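Local coordinates for protein putative histidinol-phosphate aminotransferase (Erwinia carotovora atroseptica, PDB 3LY1) that binds pyridoxal 5'-phosphate and probably works as a transaminase, perhaps on histidinol phosphate, as a class-II aminotransferase built as a dimer, at residues P18-N22 / F23-P27; N269-S272 / R273-L277; E164-A168 / S169-N173; A225-P229 / T230-L234; L54-G57 / N58-A62. One frame throughout, in Å; residues are numbered along the deposited sequence. Where two conformers were deposited one is given.

Interaction 1. Residues P18-N22 / F23-P27; sequences PIRIN and FNENP
The side-chain amide of N22 stacks on one face of the F23 ring, its CG 3.6 Å from F23 CD2 and displaced toward the ring's rim. The two planes are 29° apart, so the stack is offset and splayed. The N22 chi1 of 50° sets CG between its own N and carbonyl carbon, turning the amide over the ring of the following residue; ND2 comes 3.3 Å from F23 CE2. A flat polar amide suits such a seat, lying on an aromatic face while its OD1 stays near a water. On the ring, F23 also has a cation-pi contact with K50 of the second subunit.

Between the two segments, water carries the polar links. One molecule accepts from R20 NE at 2.8 Å and lies within bonding range of N22 OD1 and E25 OE1; a second accepts from R20 NH2 at 2.9 Å and reaches E25 OE2, both at the guanidinium's edge.

R20 and E25 are opposite charges without a salt bridge: NH2 and OE2 stand 4.5 Å apart, with the oxygen well out of the guanidinium plane. The carboxylate is engaged by the second subunit, where R47 makes a salt bridge to OE1 and the Y48 amide bonds OE2. With N24 touching the cofactor-binding N152 and Y182, this loop joins the dimer interface to the active site, and E25 is probably kept ionised by that R47, with R20 nearby.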
# COMPACT_ATOMS: atom_id res chain seq x y z
N PRO A 18 -7.00 17.51 21.30
CA PRO A 18 -7.68 16.52 22.12
C PRO A 18 -6.80 15.36 22.51
O PRO A 18 -5.77 15.12 21.88
CB PRO A 18 -8.85 16.05 21.22
CG PRO A 18 -8.35 16.18 19.85
CD PRO A 18 -7.35 17.37 19.87
N ILE A 19 -7.17 14.66 23.58
CA ILE A 19 -6.59 13.34 23.85
C ILE A 19 -7.26 12.40 22.83
O ILE A 19 -8.49 12.35 22.74
CB ILE A 19 -6.90 12.84 25.28
CG1 ILE A 19 -6.15 13.68 26.33
CG2 ILE A 19 -6.55 11.36 25.44
CD1 ILE A 19 -6.60 13.44 27.76
N ARG A 20 -6.43 11.65 22.10
CA ARG A 20 -6.90 10.84 20.98
C ARG A 20 -6.84 9.38 21.41
O ARG A 20 -5.78 8.78 21.40
CB ARG A 20 -6.01 11.11 19.76
CG ARG A 20 -6.25 12.50 19.13
CD ARG A 20 -5.15 12.93 18.15
NE ARG A 20 -5.14 12.12 16.92
CZ ARG A 20 -4.36 12.38 15.86
NH1 ARG A 20 -3.54 13.44 15.87
NH2 ARG A 20 -4.41 11.60 14.80
N ILE A 21 -7.98 8.83 21.82
CA ILE A 21 -8.01 7.45 22.32
C ILE A 21 -9.14 6.77 21.58
O ILE A 21 -10.03 6.11 22.14
CB ILE A 21 -8.14 7.36 23.88
CG1 ILE A 21 -9.25 8.27 24.41
CG2 ILE A 21 -6.76 7.67 24.56
CD1 ILE A 21 -9.44 8.21 25.94
N ASN A 22 -9.09 6.99 20.27
CA ASN A 22 -10.17 6.61 19.38
C ASN A 22 -9.85 5.51 18.36
O ASN A 22 -10.77 4.88 17.85
CB ASN A 22 -10.75 7.85 18.64
CG ASN A 22 -9.69 8.74 17.97
OD1 ASN A 22 -8.46 8.63 18.22
ND2 ASN A 22 -10.19 9.68 17.14
N PHE A 23 -8.57 5.29 18.07
CA PHE A 23 -8.18 4.40 16.96
C PHE A 23 -7.13 3.33 17.32
O PHE A 23 -6.45 2.79 16.44
CB PHE A 23 -7.68 5.24 15.76
CG PHE A 23 -8.73 6.14 15.14
CD1 PHE A 23 -10.01 5.65 14.80
CD2 PHE A 23 -8.44 7.47 14.86
CE1 PHE A 23 -10.97 6.49 14.21
CE2 PHE A 23 -9.39 8.32 14.29
CZ PHE A 23 -10.65 7.84 13.98
N ASN A 24 -7.02 3.00 18.61
CA ASN A 24 -6.07 2.00 19.11
C ASN A 24 -4.63 2.23 18.68
O ASN A 24 -3.83 1.28 18.54
CB ASN A 24 -6.49 0.56 18.73
CG ASN A 24 -7.87 0.17 19.27
OD1 ASN A 24 -8.54 -0.78 18.72
ND2 ASN A 24 -8.31 0.86 20.30
N GLU A 25 -4.28 3.49 18.46
CA GLU A 25 -2.91 3.85 18.13
C GLU A 25 -2.11 3.79 19.41
O GLU A 25 -2.65 4.03 20.49
CB GLU A 25 -2.85 5.25 17.49
CG GLU A 25 -3.76 5.35 16.25
CD GLU A 25 -4.22 6.77 15.92
OE1 GLU A 25 -4.62 7.52 16.85
OE2 GLU A 25 -4.23 7.12 14.72
N ASN A 26 -0.82 3.47 19.31
CA ASN A 26 0.07 3.48 20.45
C ASN A 26 0.32 4.96 20.72
O ASN A 26 0.61 5.69 19.76
CB ASN A 26 1.38 2.78 20.08
CG ASN A 26 2.24 2.45 21.28
OD1 ASN A 26 2.45 3.29 22.19
ND2 ASN A 26 2.79 1.24 21.29
N PRO A 27 0.14 5.42 22.00
CA PRO A 27 0.27 6.84 22.38
C PRO A 27 1.72 7.26 22.58
O PRO A 27 2.02 8.46 22.70
CB PRO A 27 -0.49 6.91 23.71
CG PRO A 27 -0.25 5.55 24.32
CD PRO A 27 -0.32 4.60 23.14
O HOH W 1 -6.13 9.52 16.58
O HOH W 2 -5.34 9.25 13.33
O HOH W 3 -4.45 6.45 21.29

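Interaction 2. Residues N269-S272 / R273-L277; sequences NDVS and RQILL
D270 OD1 is gripped from several sides: R273 NH1 donates to it at 2.8 Å, a water donates at 2.7 Å, and the N187 side-chain amide adds another bond. The pair D270–R273 is an i to i+3 salt bridge on the long helix 259-283, its two side chains lying side by side and pointing the same way. NH1 approaches OD1 on the anti side, 17° out of the carboxylate plane, while the oxygen lies close to the guanidinium plane. The other carboxylate oxygen, OD2, forms a salt bridge with K266, one turn back, so the acid faces two positive groups and is probably ionised.

R273 reaches the acid by bending at chi3 (-68°), which brings the guanidinium back along the helix. A long, multi-donor side chain suits this largely buried place: NE bonds S290, and NH2 bonds the carbonyl of G292. That same carbonyl accepts from N269 ND2. The N269 amide stands nearly upright to the guanidinium, with planes 86° apart, and one water accepts from both ND2 and R273 NH2.

On the other flank, the small S272 sends its OG to the carbonyl of G333 and packs on P335, at helix 335-350. V271 and I275 meet more loosely, one turn apart. A second water donates to D270 O and accepts from R273 NH1 at 3.0 Å.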
# COMPACT_ATOMS: atom_id res chain seq x y z
N ASN A 269 1.44 0.41 28.48
CA ASN A 269 0.06 0.02 28.22
C ASN A 269 -0.59 -0.60 29.45
O ASN A 269 -1.76 -0.30 29.74
CB ASN A 269 -0.02 -0.97 27.07
CG ASN A 269 -1.45 -1.25 26.66
OD1 ASN A 269 -2.17 -0.35 26.25
ND2 ASN A 269 -1.87 -2.53 26.74
N ASP A 270 0.15 -1.46 30.15
CA ASP A 270 -0.35 -2.13 31.35
C ASP A 270 -0.68 -1.13 32.44
O ASP A 270 -1.70 -1.26 33.11
CB ASP A 270 0.68 -3.14 31.89
CG ASP A 270 0.83 -4.41 31.02
OD1 ASP A 270 -0.14 -4.82 30.33
OD2 ASP A 270 1.92 -5.02 31.05
N VAL A 271 0.20 -0.15 32.64
CA VAL A 271 -0.03 0.90 33.62
C VAL A 271 -1.30 1.69 33.26
O VAL A 271 -2.11 1.96 34.13
CB VAL A 271 1.18 1.84 33.74
CG1 VAL A 271 0.85 3.03 34.70
CG2 VAL A 271 2.45 1.06 34.20
N SER A 272 -1.43 2.09 31.99
CA SER A 272 -2.58 2.86 31.56
C SER A 272 -3.88 2.09 31.77
O SER A 272 -4.88 2.67 32.19
CB SER A 272 -2.45 3.28 30.09
OG SER A 272 -1.43 4.26 29.97
N ARG A 273 -3.86 0.78 31.47
CA ARG A 273 -5.02 -0.08 31.64
C ARG A 273 -5.53 -0.04 33.09
O ARG A 273 -6.72 0.18 33.31
CB ARG A 273 -4.71 -1.53 31.29
CG ARG A 273 -5.95 -2.42 31.28
CD ARG A 273 -5.63 -3.90 31.07
NE ARG A 273 -5.12 -4.24 29.73
CZ ARG A 273 -3.86 -4.58 29.45
NH1 ARG A 273 -2.92 -4.59 30.39
NH2 ARG A 273 -3.52 -4.88 28.22
N GLN A 274 -4.63 -0.25 34.05
CA GLN A 274 -5.05 -0.26 35.45
C GLN A 274 -5.65 1.09 35.91
O GLN A 274 -6.57 1.10 36.73
CB GLN A 274 -3.89 -0.72 36.34
CG GLN A 274 -3.42 -2.16 36.02
CD GLN A 274 -4.54 -3.19 36.15
OE1 GLN A 274 -5.13 -3.34 37.22
NE2 GLN A 274 -4.85 -3.89 35.06
N ILE A 275 -5.17 2.20 35.37
CA ILE A 275 -5.76 3.49 35.70
C ILE A 275 -7.21 3.58 35.25
O ILE A 275 -8.08 4.04 35.99
CB ILE A 275 -4.97 4.65 35.09
CG1 ILE A 275 -3.60 4.71 35.77
CG2 ILE A 275 -5.70 6.01 35.26
CD1 ILE A 275 -2.62 5.66 35.07
N LEU A 276 -7.48 3.15 34.02
CA LEU A 276 -8.85 3.14 33.53
C LEU A 276 -9.75 2.16 34.30
O LEU A 276 -10.89 2.52 34.65
CB LEU A 276 -8.87 2.87 32.03
CG LEU A 276 -10.27 2.83 31.40
CD1 LEU A 276 -11.07 4.12 31.60
CD2 LEU A 276 -10.07 2.53 29.93
N LEU A 277 -9.23 0.95 34.57
CA LEU A 277 -9.99 -0.10 35.27
C LEU A 277 -10.36 0.34 36.70
O LEU A 277 -11.49 0.10 37.14
CB LEU A 277 -9.25 -1.45 35.28
CG LEU A 277 -8.96 -2.13 33.92
CD1 LEU A 277 -8.52 -3.61 34.07
CD2 LEU A 277 -10.16 -2.02 32.96
O HOH W 4 -0.69 -4.92 27.69
O HOH W 5 -2.72 -3.86 33.30

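Interaction 3. Residues E164-A168 / S169-N173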
# COMPACT_ATOMS: atom_id res chain seq x y z
N GLU A 164 -6.91 -24.06 18.41
CA GLU A 164 -5.94 -24.98 17.78
C GLU A 164 -6.51 -26.34 17.35
O GLU A 164 -6.21 -26.79 16.24
CB GLU A 164 -4.68 -25.18 18.63
CG GLU A 164 -3.83 -23.93 18.78
CD GLU A 164 -2.67 -24.08 19.77
OE1 GLU A 164 -2.52 -25.18 20.38
OE2 GLU A 164 -1.91 -23.10 19.96
N PRO A 165 -7.33 -27.00 18.20
CA PRO A 165 -7.82 -28.31 17.75
C PRO A 165 -8.82 -28.22 16.63
O PRO A 165 -8.92 -29.15 15.85
CB PRO A 165 -8.53 -28.89 18.99
CG PRO A 165 -8.03 -28.14 20.13
CD PRO A 165 -7.71 -26.75 19.59
N TRP A 166 -9.58 -27.13 16.57
CA TRP A 166 -10.46 -26.91 15.42
C TRP A 166 -9.65 -26.81 14.13
O TRP A 166 -9.95 -27.49 13.15
CB TRP A 166 -11.28 -25.65 15.64
CG TRP A 166 -12.28 -25.33 14.54
CD1 TRP A 166 -12.82 -26.19 13.63
CD2 TRP A 166 -12.86 -24.06 14.29
NE1 TRP A 166 -13.71 -25.52 12.81
CE2 TRP A 166 -13.75 -24.21 13.20
CE3 TRP A 166 -12.73 -22.80 14.88
CZ2 TRP A 166 -14.51 -23.15 12.71
CZ3 TRP A 166 -13.48 -21.75 14.38
CH2 TRP A 166 -14.35 -21.93 13.31
N ILE A 167 -8.59 -25.99 14.16
CA ILE A 167 -7.77 -25.78 12.95
C ILE A 167 -7.01 -27.06 12.59
O ILE A 167 -6.93 -27.44 11.42
CB ILE A 167 -6.79 -24.60 13.14
CG1 ILE A 167 -7.60 -23.31 13.36
CG2 ILE A 167 -5.80 -24.50 11.92
CD1 ILE A 167 -6.74 -22.05 13.58
N ALA A 168 -6.49 -27.74 13.60
CA ALA A 168 -5.74 -28.96 13.41
C ALA A 168 -6.63 -30.07 12.82
O ALA A 168 -6.13 -30.96 12.16
CB ALA A 168 -5.09 -29.40 14.72
N SER A 169 -7.95 -30.00 13.03
CA SER A 169 -8.87 -31.00 12.50
C SER A 169 -9.08 -30.86 10.99
O SER A 169 -9.71 -31.71 10.39
CB SER A 169 -10.23 -30.98 13.24
OG SER A 169 -11.08 -29.91 12.83
N LYS A 170 -8.61 -29.76 10.39
CA LYS A 170 -8.74 -29.53 8.94
C LYS A 170 -10.15 -29.69 8.36
O LYS A 170 -10.36 -30.51 7.46
CB LYS A 170 -7.78 -30.44 8.17
CG LYS A 170 -6.33 -30.15 8.51
CD LYS A 170 -5.38 -31.06 7.74
CE LYS A 170 -4.06 -31.21 8.52
NZ LYS A 170 -3.56 -29.92 9.19
N PRO A 171 -11.11 -28.90 8.84
CA PRO A 171 -12.42 -28.95 8.20
C PRO A 171 -12.33 -28.69 6.68
O PRO A 171 -11.55 -27.84 6.20
CB PRO A 171 -13.23 -27.91 8.95
CG PRO A 171 -12.24 -27.01 9.58
CD PRO A 171 -10.98 -27.80 9.80
N ALA A 172 -13.10 -29.46 5.93
CA ALA A 172 -12.99 -29.48 4.50
C ALA A 172 -13.20 -28.08 3.98
O ALA A 172 -14.07 -27.36 4.46
CB ALA A 172 -14.02 -30.46 3.88
N ASN A 173 -12.40 -27.70 3.00
CA ASN A 173 -12.66 -26.49 2.25
C ASN A 173 -12.73 -25.22 3.11
O ASN A 173 -13.61 -24.39 2.87
CB ASN A 173 -14.02 -26.62 1.58
CG ASN A 173 -13.91 -26.93 0.18
OD1 ASN A 173 -13.64 -26.04 -0.63
ND2 ASN A 173 -14.12 -28.20 -0.15
O HOH W 6 -3.65 -31.65 12.08
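At the end of helical segment 164-168, S169 N is held only weakly by P165 O, at 3.1 Å, and by W166 O, while K170 N makes a sounder i to i+3 bond to I167 O at 3.0 Å, its nitrogen lying well above the carbonyl plane. K170 is the first residue to leave helical geometry, with a positive phi of 51°. With chi1 at 78°, S169 OG sits between its backbone N and carbonyl carbon and donates to W166 O at 2.7 Å, so one carbonyl at the helix end receives both a hydroxyl and a weak amide bond.

This is the C-terminal end of helix 160-168, leading into strand 174-179 of the central mixed sheet. P171, which has no N-H to offer, suits the exit: its CD lies against W166 O at 3.5 Å, and its CG touches W166 NE1 at 3.8 Å, the two side chains crossing at about a right angle. The broad indole is buried against helix 129-137 and stacks edge-to-face with F176. At the exposed A168 and K170, a water donates to A168 O at 2.6 Å and has a weak bond from K170 NZ.

Interaction 4. Residues A225-P229 / T230-L234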
# COMPACT_ATOMS: atom_id res chain seq x y z
N ALA A 225 1.74 -11.07 6.25
CA ALA A 225 1.09 -12.37 6.43
C ALA A 225 2.16 -13.47 6.59
O ALA A 225 3.27 -13.40 6.01
CB ALA A 225 0.14 -12.68 5.28
N VAL A 226 1.83 -14.47 7.40
CA VAL A 226 2.61 -15.70 7.53
C VAL A 226 1.72 -16.87 7.15
O VAL A 226 0.56 -16.98 7.60
CB VAL A 226 3.17 -15.86 8.95
CG1 VAL A 226 4.24 -16.99 8.96
CG2 VAL A 226 3.71 -14.51 9.51
N ALA A 227 2.20 -17.72 6.23
CA ALA A 227 1.41 -18.88 5.82
C ALA A 227 2.28 -19.88 5.08
O ALA A 227 3.45 -19.61 4.81
CB ALA A 227 0.24 -18.44 4.94
N HIS A 228 1.71 -21.03 4.71
CA HIS A 228 2.45 -21.98 3.87
C HIS A 228 2.80 -21.24 2.57
O HIS A 228 2.05 -20.37 2.15
CB HIS A 228 1.57 -23.21 3.58
CG HIS A 228 2.28 -24.32 2.87
ND1 HIS A 228 2.22 -24.50 1.50
CD2 HIS A 228 3.02 -25.35 3.35
CE1 HIS A 228 2.92 -25.57 1.17
NE2 HIS A 228 3.42 -26.10 2.27
N PRO A 229 3.93 -21.58 1.93
CA PRO A 229 4.24 -20.86 0.70
C PRO A 229 3.19 -20.89 -0.40
O PRO A 229 3.09 -19.93 -1.12
CB PRO A 229 5.51 -21.52 0.21
CG PRO A 229 6.18 -21.90 1.44
CD PRO A 229 5.07 -22.43 2.34
N THR A 230 2.42 -21.98 -0.53
CA THR A 230 1.38 -22.07 -1.55
C THR A 230 0.30 -20.99 -1.31
O THR A 230 -0.21 -20.39 -2.26
CB THR A 230 0.78 -23.49 -1.64
OG1 THR A 230 0.20 -23.86 -0.37
CG2 THR A 230 1.87 -24.50 -2.04
N VAL A 231 0.00 -20.70 -0.05
CA VAL A 231 -1.01 -19.72 0.34
C VAL A 231 -0.48 -18.30 0.15
O VAL A 231 -1.18 -17.43 -0.35
CB VAL A 231 -1.43 -19.95 1.80
CG1 VAL A 231 -2.38 -18.85 2.31
CG2 VAL A 231 -2.05 -21.41 1.94
N ILE A 232 0.75 -18.06 0.57
CA ILE A 232 1.37 -16.77 0.32
C ILE A 232 1.43 -16.45 -1.20
O ILE A 232 1.15 -15.32 -1.62
CB ILE A 232 2.79 -16.72 0.90
CG1 ILE A 232 2.75 -16.77 2.43
CG2 ILE A 232 3.55 -15.50 0.36
CD1 ILE A 232 2.02 -15.58 3.10
N ALA A 233 1.76 -17.45 -2.02
CA ALA A 233 1.83 -17.26 -3.46
C ALA A 233 0.47 -16.81 -3.99
O ALA A 233 0.41 -15.90 -4.83
CB ALA A 233 2.33 -18.53 -4.17
N LEU A 234 -0.62 -17.39 -3.49
CA LEU A 234 -1.96 -16.99 -3.95
C LEU A 234 -2.31 -15.58 -3.49
O LEU A 234 -2.83 -14.78 -4.28
CB LEU A 234 -3.05 -17.99 -3.51
CG LEU A 234 -3.13 -19.36 -4.21
CD1 LEU A 234 -4.22 -20.18 -3.56
CD2 LEU A 234 -3.36 -19.24 -5.71
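Two first torsions bring the imidazole of H228 to the hydroxyl of T230: H228 holds CG opposite its backbone N (chi1 -173°), and T230 sets OG1 between its N and carbonyl carbon (chi1 60°). ND1 and OG1 then meet at 2.8 Å, a hydrogen bond in which either could donate. T230 N also donates to H228 ND1, at 3.2 Å, with the amide nitrogen tilted 33° from the ring plane; where ND1 accepts this capping bond, the hydroxyl would probably be the donor in the other. The histidine is thus the N-cap of helix 229-235, its ring nitrogen standing in for the partner that a first-turn amide lacks. T230 CG2 brushes H228 CE1 at 3.5 Å, and P229 CD lies over one face of the ring, offset toward its rim. Proline suits this first helical position, where no amide hydrogen is needed.

H228 O accepts from I232 N at 3.1 Å, with a weaker bond from V231 N. Beneath the cap, A227 CB packs against V231 CG1 at 3.7 Å and against I232 CD1, which also reaches A225 CB at 4.1 Å. Small alanines let these branched side chains lie close to the backbone.

Strand 223-226, hydrogen-bonded between 71-74 and 205-210, runs into the helix through the short link A227-H228; V231 lies on I206 and on Y88 of helix 76-88, and I232 on L72.

Interaction 5. Residues L54-G57 / N58-A62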
# COMPACT_ATOMS: atom_id res chain seq x y z
N LEU A 54 13.65 -7.10 0.78
CA LEU A 54 14.14 -8.48 0.85
C LEU A 54 14.69 -8.78 2.25
O LEU A 54 14.34 -9.80 2.84
CB LEU A 54 15.18 -8.78 -0.27
CG LEU A 54 14.67 -8.81 -1.72
CD1 LEU A 54 15.83 -9.04 -2.70
CD2 LEU A 54 13.64 -9.90 -1.93
N MSE A 55 15.50 -7.88 2.81
CA MSE A 55 16.04 -8.09 4.14
C MSE A 55 14.97 -8.18 5.24
O MSE A 55 15.06 -9.02 6.16
CB MSE A 55 17.04 -6.98 4.48
CG MSE A 55 18.21 -6.85 3.50
SE MSE A 55 19.41 -8.38 3.45
CE MSE A 55 18.92 -9.16 1.72
N LEU A 56 13.98 -7.30 5.19
CA LEU A 56 12.86 -7.32 6.16
C LEU A 56 12.07 -8.63 6.06
O LEU A 56 11.73 -9.23 7.06
CB LEU A 56 11.92 -6.12 5.95
CG LEU A 56 10.74 -5.95 6.92
CD1 LEU A 56 11.22 -5.96 8.39
CD2 LEU A 56 9.95 -4.70 6.59
N GLY A 57 11.82 -9.07 4.84
CA GLY A 57 11.14 -10.37 4.59
C GLY A 57 11.91 -11.53 5.23
O GLY A 57 11.32 -12.38 5.90
N ASN A 58 13.22 -11.54 5.04
CA ASN A 58 14.09 -12.58 5.59
C ASN A 58 14.14 -12.52 7.12
O ASN A 58 14.10 -13.55 7.77
CB ASN A 58 15.51 -12.44 5.06
CG ASN A 58 15.63 -12.72 3.58
OD1 ASN A 58 14.75 -13.30 2.97
ND2 ASN A 58 16.77 -12.33 3.00
N LYS A 59 14.16 -11.32 7.67
CA LYS A 59 14.15 -11.15 9.10
C LYS A 59 12.82 -11.63 9.75
O LYS A 59 12.84 -12.24 10.80
CB LYS A 59 14.43 -9.69 9.42
CG LYS A 59 14.97 -9.40 10.79
CD LYS A 59 15.22 -7.88 10.99
CE LYS A 59 16.48 -7.57 11.86
NZ LYS A 59 16.48 -8.24 13.18
N LEU A 60 11.68 -11.37 9.09
CA LEU A 60 10.39 -11.83 9.59
C LEU A 60 10.27 -13.35 9.47
O LEU A 60 9.65 -14.02 10.33
CB LEU A 60 9.25 -11.12 8.84
CG LEU A 60 9.09 -9.64 9.27
CD1 LEU A 60 8.20 -8.86 8.31
CD2 LEU A 60 8.56 -9.51 10.72
N ALA A 61 10.85 -13.91 8.42
CA ALA A 61 10.88 -15.35 8.23
C ALA A 61 11.64 -16.02 9.37
O ALA A 61 11.14 -16.98 9.95
CB ALA A 61 11.53 -15.72 6.88
N ALA A 62 12.81 -15.48 9.70
CA ALA A 62 13.58 -15.99 10.85
C ALA A 62 12.80 -15.86 12.17
O ALA A 62 12.76 -16.80 12.96
CB ALA A 62 14.98 -15.33 10.95
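Four consecutive i to i+4 bonds carry this stretch: K59 N to M55 O is 2.9 Å, and N58 N to L54 O, L60 N to L56 O and A61 N to G57 O are each 3.0 Å. Above this ladder N58 folds its amide back over the preceding turn, chi1 of -67° laying CG 3.3 Å from L54 O. The tip of M55, a selenomethionine, bends round at chi2 and chi3 until, in one of its two conformers, its methyl CE lies 4.0 Å from N58 ND2. Both belong to the exposed side, where a flexible selenoether chain and a polar amide are at ease.

The segments are successive turns of helix 50-63, an amphipathic helix that lies against strand 71-74, outermost in this chain's large sheet. Its buried side is leucine: L56 and L60 lie side by side, pointing the same way, with L56 CG 4.1 Å from L60 CD1. Both rest on L73, and L60 and the small A61 also meet I71. L56 is further covered by A252 and L253 of helix 246-255. At the border between the two sides, the K59 side chain packs on L253, and its ammonium NZ hydrogen-bonds the side-chain oxygen of N257.

All five contacts are local, partly buried, and none touches another; interaction 3 is mostly exposed, while interactions 2 and 4 carry more buried residues. Interaction 1 is the one at the dimer interface and nearest the cofactor, and its chemistry is accordingly watery and charged. Interaction 2, about 14 Å away between centres, replaces cross-subunit partners with an ion-pair network on helix 259-283, which packs against helix 335-350. The others surround the seven-stranded sheet: interactions 4 and 5 both lean on strand 71-74 through buried apolar side chains, while interaction 3 borders strand 174-179. Interactions 3 and 4 contrast a helix's end with a helix's start; interactions 2 and 5 are both mid-helix, the first adding a salt bridge, the second leucine packing.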